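Local coordinates for protein endo-1,3-beta-glucanase (Streptomyces sioyaensis, PDB 3DGT) that hydrolyses internal linkages of 1,3-beta-glucans, most likely through the family 16 glycoside hydrolase catalytic domain that makes up this chain, at residues I70-D75 / L240-G245; F92-G97 / M195-S200. All coordinates share one frame; numbering follows the deposited sequence.

Overall arrangement
Both contacts belong to the family 16 glycoside hydrolase domain, a beta-sandwich, but lie on opposite sides of its centre, with contact centres 32 Å apart and nearest atoms about 11 Å apart. Contact 2 is nested in the chain between the two segments of contact 1: strand 68-74 comes first, then the 92-97 loop, strand 191-198 and finally strand 236-244. A row of hydrogen-bonded strands connects them, since strand 266-276 pairs with both 68-74 and 99-107, and 99-107 pairs with 191-198. Contact 1 packs side chains of strand 68-74 against those of strand 236-244 in a buried region, whereas contact 2 fastens a loop to strand 191-198, farther along that row and away from the magnesium site.

Contact 1: I70-D75 / L240-G245; sequences ITPRRD and LNVAMG
Ile70 and Pro72 of the range 70-75 meet Leu240, Val242 and Met244 of 240-245 through apolar side chains, with no hydrogen bond between the two segments. Ile70 CG2 touches CG2 of Val242 at 3.8 Å, the two side chains running alongside in opposite senses, while CD1, at the end of an extended chain (chi2 175°), rests against CB of Leu240 at 3.9 Å. An alanine in place of Ile70 would probably open a gap beside Leu240 CB and Val242 CG2, which would lose the methyl groups packed against them. Pro72 continues the apolar surface in a break of strand 68-74, where a residue without an N-H is readily accepted. Its CG lies 3.6 Å from CG1 of Val242, the two side chains set roughly perpendicular. Met244 touches the same proline ring: bent at chi2 (56°) and chi3, its flexible chain carries CE to within 3.8 Å of Pro72 CB. Val242 is thus gripped by both branches, CG2 against Ile70 and CG1 against Pro72, which suits a beta-branched residue on a strand.

The polar groups find partners outside the pair. Asn241 OD1 accepts a hydrogen bond from Trp124 NE1; the Val242 carbonyl is bonded to Ser82 OG. Strand 80-87 pairs antiparallel with both 68-74 and 236-244, so the backbone bonds pass through it while the side chains touch directly. The contact thus joins the two neighbours of strand 80-87 across a strongly curved part of the beta-sheet framework, within the jelly-roll sandwich of family 16 glycoside hydrolases.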
loop_
_atom_site.group_PDB
_atom_site.type_symbol
_atom_site.label_atom_id
_atom_site.label_comp_id
_atom_site.label_asym_id
_atom_site.label_seq_id
_atom_site.Cartn_x
_atom_site.Cartn_y
_atom_site.Cartn_z
ATOM N N ILE A 70 7.841 2.995 9.502
ATOM C CA ILE A 70 6.891 4.098 9.458
ATOM C C ILE A 70 6.131 4.075 10.774
ATOM O O ILE A 70 5.393 3.124 11.051
ATOM C CB ILE A 70 5.934 4.052 8.234
ATOM C CG1 ILE A 70 6.726 4.175 6.925
ATOM C CG2 ILE A 70 4.911 5.183 8.348
ATOM C CD1 ILE A 70 5.882 4.021 5.652
ATOM N N THR A 71 6.335 5.109 11.592
ATOM C CA THR A 71 5.830 5.109 12.964
ATOM C C THR A 71 4.856 6.248 13.257
ATOM O O THR A 71 5.260 7.406 13.239
ATOM C CB THR A 71 6.991 5.227 13.978
ATOM O OG1 THR A 71 8.037 4.309 13.625
ATOM C CG2 THR A 71 6.500 4.866 15.345
ATOM N N PRO A 72 3.577 5.934 13.527
ATOM C CA PRO A 72 2.656 6.974 14.022
ATOM C C PRO A 72 3.097 7.513 15.376
ATOM O O PRO A 72 3.537 6.743 16.240
ATOM C CB PRO A 72 1.319 6.226 14.156
ATOM C CG PRO A 72 1.460 5.069 13.163
ATOM C CD PRO A 72 2.890 4.640 13.325
ATOM N N ARG A 73 2.991 8.830 15.541
ATOM C CA ARG A 73 3.363 9.489 16.792
ATOM C C ARG A 73 2.241 10.402 17.244
ATOM O O ARG A 73 1.544 10.992 16.418
ATOM C CB ARG A 73 4.628 10.335 16.595
ATOM C CG ARG A 73 5.848 9.592 16.081
ATOM C CD ARG A 73 6.410 8.628 17.110
ATOM N NE ARG A 73 7.648 8.049 16.601
ATOM C CZ ARG A 73 8.419 7.211 17.283
ATOM N NH1 ARG A 73 8.077 6.821 18.503
ATOM N NH2 ARG A 73 9.530 6.757 16.736
ATOM N N ARG A 74 2.076 10.520 18.557
ATOM C CA ARG A 74 1.084 11.418 19.137
ATOM C C ARG A 74 1.803 12.344 20.104
ATOM O O ARG A 74 2.343 11.886 21.114
ATOM C CB ARG A 74 0.015 10.608 19.864
ATOM C CG ARG A 74 -1.268 11.362 20.180
ATOM C CD ARG A 74 -2.128 10.533 21.131
ATOM N NE ARG A 74 -3.485 11.052 21.307
ATOM C CZ ARG A 74 -3.837 11.904 22.259
ATOM N NH1 ARG A 74 -2.929 12.372 23.112
ATOM N NH2 ARG A 74 -5.096 12.312 22.342
ATOM N N ASP A 75 1.826 13.637 19.794
ATOM C CA ASP A 75 2.567 14.575 20.630
ATOM C C ASP A 75 1.786 14.903 21.911
ATOM O O ASP A 75 0.657 14.429 22.110
ATOM C CB ASP A 75 3.037 15.828 19.838
ATOM C CG ASP A 75 1.897 16.756 19.413
ATOM O OD1 ASP A 75 0.784 16.719 19.984
ATOM O OD2 ASP A 75 2.137 17.564 18.483
ATOM N N LEU A 240 3.736 3.586 0.467
ATOM C CA LEU A 240 3.750 2.970 1.805
ATOM C C LEU A 240 3.312 4.026 2.814
ATOM O O LEU A 240 3.806 5.148 2.787
ATOM C CB LEU A 240 5.161 2.501 2.171
ATOM C CG LEU A 240 5.712 1.299 1.401
ATOM C CD1 LEU A 240 7.215 1.232 1.605
ATOM C CD2 LEU A 240 5.065 0.015 1.864
ATOM N N ASN A 241 2.390 3.673 3.704
ATOM C CA ASN A 241 1.956 4.603 4.739
ATOM C C ASN A 241 1.369 3.915 5.945
ATOM O O ASN A 241 1.010 2.743 5.889
ATOM C CB ASN A 241 0.926 5.598 4.177
ATOM C CG ASN A 241 -0.362 4.921 3.743
ATOM O OD1 ASN A 241 -0.434 4.326 2.670
ATOM N ND2 ASN A 241 -1.383 5.006 4.582
ATOM N N VAL A 242 1.267 4.661 7.039
ATOM C CA VAL A 242 0.367 4.268 8.117
ATOM C C VAL A 242 -0.559 5.447 8.405
ATOM O O VAL A 242 -0.165 6.449 8.997
ATOM C CB VAL A 242 1.101 3.788 9.398
ATOM C CG1 VAL A 242 0.072 3.294 10.411
ATOM C CG2 VAL A 242 2.122 2.673 9.081
ATOM N N ALA A 243 -1.798 5.327 7.948
ATOM C CA ALA A 243 -2.818 6.318 8.269
ATOM C C ALA A 243 -3.290 6.100 9.703
ATOM O O ALA A 243 -3.158 5.004 10.246
ATOM C CB ALA A 243 -3.986 6.223 7.281
ATOM N N MET A 244 -3.827 7.154 10.315
ATOM C CA MET A 244 -4.449 7.069 11.634
ATOM C C MET A 244 -5.892 7.553 11.548
ATOM O O MET A 244 -6.147 8.730 11.288
ATOM C CB MET A 244 -3.673 7.923 12.645
ATOM C CG MET A 244 -4.137 7.783 14.096
ATOM S SD MET A 244 -4.106 6.078 14.677
ATOM C CE MET A 244 -2.445 5.615 14.058
ATOM N N GLY A 245 -6.831 6.635 11.768
ATOM C CA GLY A 245 -8.257 6.954 11.694
ATOM C C GLY A 245 -8.786 6.938 10.277
ATOM O O GLY A 245 -8.169 6.364 9.374
#

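Contact 2: F92-G97 / M195-S200; sequences FQPPAG and MEWDRS
Pro94 lays its CD over one face of the Trp197 indole, 3.5 Å from the centroid of the six-membered ring and 15° off its normal, in a CH-pi contact; proline suits the place because its CD hydrogens, next to the ring N, are somewhat polarised. Gln93 adds its aliphatic CG at 3.7 Å from Trp197 CH2. Trp197 CG is anti to the backbone N (chi1 -178°), which carries the indole out toward the loop.

Arg199 crosses the same proline, its CD lying 3.7 Å from Pro94 CG. A bend at chi3 (74°) turns the guanidinium so that NH1 donates to Pro94 O at 2.9 Å, close to the guanidinium plane. The backbone N of Ala96 stands over one face of the same group, a contact and not a hydrogen bond. NE is taken by a salt bridge to Glu204, so two different groups help fix its rotation. Gly97 N, at a positive phi where a side chain would jam against the preceding carbonyl oxygen, donates to Arg199 O at 2.8 Å from above the carbonyl plane. Within 195-200, Asp198 OD1 accepts from Ser200 N in an Asx turn and also from Ser200 OG, where strand 191-198 ends.

The loop 92-97, between strands 80-87 and 99-107, thus covers the end of strand 191-198, flanked by antiparallel partners 99-107 and 205-210; Pro94 also touches Leu100, and Trp197 touches Ile206.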
loop_
_atom_site.group_PDB
_atom_site.type_symbol
_atom_site.label_atom_id
_atom_site.label_comp_id
_atom_site.label_asym_id
_atom_site.label_seq_id
_atom_site.Cartn_x
_atom_site.Cartn_y
_atom_site.Cartn_z
ATOM N N PHE A 92 5.935 1.673 -13.604
ATOM C CA PHE A 92 5.726 0.230 -13.438
ATOM C C PHE A 92 4.492 -0.269 -14.179
ATOM O O PHE A 92 3.374 0.114 -13.853
ATOM C CB PHE A 92 5.608 -0.129 -11.956
ATOM C CG PHE A 92 6.764 0.366 -11.106
ATOM C CD1 PHE A 92 8.076 0.068 -11.443
ATOM C CD2 PHE A 92 6.527 1.118 -9.959
ATOM C CE1 PHE A 92 9.140 0.516 -10.652
ATOM C CE2 PHE A 92 7.584 1.572 -9.159
ATOM C CZ PHE A 92 8.889 1.276 -9.512
ATOM N N GLN A 93 4.729 -1.120 -15.178
ATOM C CA GLN A 93 3.700 -1.683 -16.051
ATOM C C GLN A 93 4.365 -2.731 -16.928
ATOM O O GLN A 93 5.324 -2.415 -17.634
ATOM C CB GLN A 93 3.091 -0.595 -16.949
ATOM C CG GLN A 93 2.031 -1.115 -17.929
ATOM C CD GLN A 93 1.575 -0.078 -18.935
ATOM O OE1 GLN A 93 2.178 0.982 -19.070
ATOM N NE2 GLN A 93 0.513 -0.394 -19.659
ATOM N N PRO A 94 3.849 -3.973 -16.915
ATOM C CA PRO A 94 4.433 -4.980 -17.791
ATOM C C PRO A 94 3.996 -4.727 -19.222
ATOM O O PRO A 94 2.924 -4.169 -19.438
ATOM C CB PRO A 94 3.806 -6.281 -17.299
ATOM C CG PRO A 94 2.493 -5.885 -16.714
ATOM C CD PRO A 94 2.703 -4.489 -16.151
ATOM N N PRO A 95 4.817 -5.134 -20.211
ATOM C CA PRO A 95 4.293 -4.998 -21.573
ATOM C C PRO A 95 3.242 -6.056 -21.846
ATOM O O PRO A 95 3.155 -7.035 -21.102
ATOM C CB PRO A 95 5.525 -5.249 -22.441
ATOM C CG PRO A 95 6.380 -6.144 -21.597
ATOM C CD PRO A 95 6.189 -5.650 -20.191
ATOM N N ALA A 96 2.453 -5.863 -22.900
ATOM C CA ALA A 96 1.429 -6.840 -23.237
ATOM C C ALA A 96 2.099 -8.173 -23.536
ATOM O O ALA A 96 3.157 -8.216 -24.177
ATOM C CB ALA A 96 0.613 -6.359 -24.422
ATOM N N GLY A 97 1.519 -9.252 -23.023
ATOM C CA GLY A 97 2.140 -10.565 -23.101
ATOM C C GLY A 97 2.991 -10.876 -21.887
ATOM O O GLY A 97 3.250 -12.036 -21.598
ATOM N N MET A 195 1.429 -8.488 -5.592
ATOM C CA MET A 195 0.473 -8.282 -6.664
ATOM C C MET A 195 1.140 -8.766 -7.943
ATOM O O MET A 195 2.225 -8.294 -8.286
ATOM C CB MET A 195 0.138 -6.792 -6.754
ATOM C CG MET A 195 -0.957 -6.399 -7.750
ATOM S SD MET A 195 -0.471 -6.494 -9.497
ATOM C CE MET A 195 0.925 -5.385 -9.558
ATOM N N GLU A 196 0.513 -9.737 -8.615
ATOM C CA GLU A 196 0.945 -10.136 -9.947
ATOM C C GLU A 196 -0.044 -9.623 -10.993
ATOM O O GLU A 196 -1.246 -9.883 -10.919
ATOM C CB GLU A 196 1.136 -11.650 -10.075
ATOM C CG GLU A 196 1.511 -12.070 -11.501
ATOM C CD GLU A 196 1.688 -13.558 -11.662
ATOM O OE1 GLU A 196 2.689 -14.098 -11.165
ATOM O OE2 GLU A 196 0.841 -14.185 -12.314
ATOM N N TRP A 197 0.498 -8.881 -11.951
ATOM C CA TRP A 197 -0.257 -8.266 -13.021
ATOM C C TRP A 197 0.098 -9.063 -14.270
ATOM O O TRP A 197 1.236 -9.009 -14.759
ATOM C CB TRP A 197 0.204 -6.820 -13.121
ATOM C CG TRP A 197 -0.441 -5.906 -14.133
ATOM C CD1 TRP A 197 -1.331 -6.215 -15.133
ATOM C CD2 TRP A 197 -0.156 -4.515 -14.264
ATOM N NE1 TRP A 197 -1.640 -5.073 -15.854
ATOM C CE2 TRP A 197 -0.922 -4.023 -15.338
ATOM C CE3 TRP A 197 0.669 -3.630 -13.552
ATOM C CZ2 TRP A 197 -0.880 -2.681 -15.726
ATOM C CZ3 TRP A 197 0.718 -2.303 -13.940
ATOM C CH2 TRP A 197 -0.059 -1.840 -15.010
ATOM N N ASP A 198 -0.878 -9.829 -14.751
ATOM C CA ASP A 198 -0.677 -10.834 -15.788
ATOM C C ASP A 198 -1.304 -10.385 -17.107
ATOM O O ASP A 198 -2.528 -10.417 -17.275
ATOM C CB ASP A 198 -1.282 -12.160 -15.312
ATOM C CG ASP A 198 -0.965 -13.321 -16.221
ATOM O OD1 ASP A 198 -0.432 -13.085 -17.325
ATOM O OD2 ASP A 198 -1.252 -14.478 -15.826
ATOM N N ARG A 199 -0.457 -9.958 -18.037
ATOM C CA ARG A 199 -0.929 -9.568 -19.365
ATOM C C ARG A 199 -0.640 -10.662 -20.390
ATOM O O ARG A 199 -0.632 -10.397 -21.596
ATOM C CB ARG A 199 -0.276 -8.245 -19.791
ATOM C CG ARG A 199 -0.625 -7.068 -18.873
ATOM C CD ARG A 199 -0.079 -5.761 -19.417
ATOM N NE ARG A 199 -0.870 -5.305 -20.559
ATOM C CZ ARG A 199 -0.540 -4.274 -21.331
ATOM N NH1 ARG A 199 0.590 -3.615 -21.107
ATOM N NH2 ARG A 199 -1.326 -3.911 -22.340
ATOM N N SER A 200 -0.424 -11.891 -19.914
ATOM C CA SER A 200 -0.081 -13.010 -20.802
ATOM C C SER A 200 -1.289 -13.826 -21.247
ATOM O O SER A 200 -1.141 -14.732 -22.066
ATOM C CB SER A 200 0.949 -13.932 -20.142
ATOM O OG SER A 200 0.352 -14.770 -19.173
#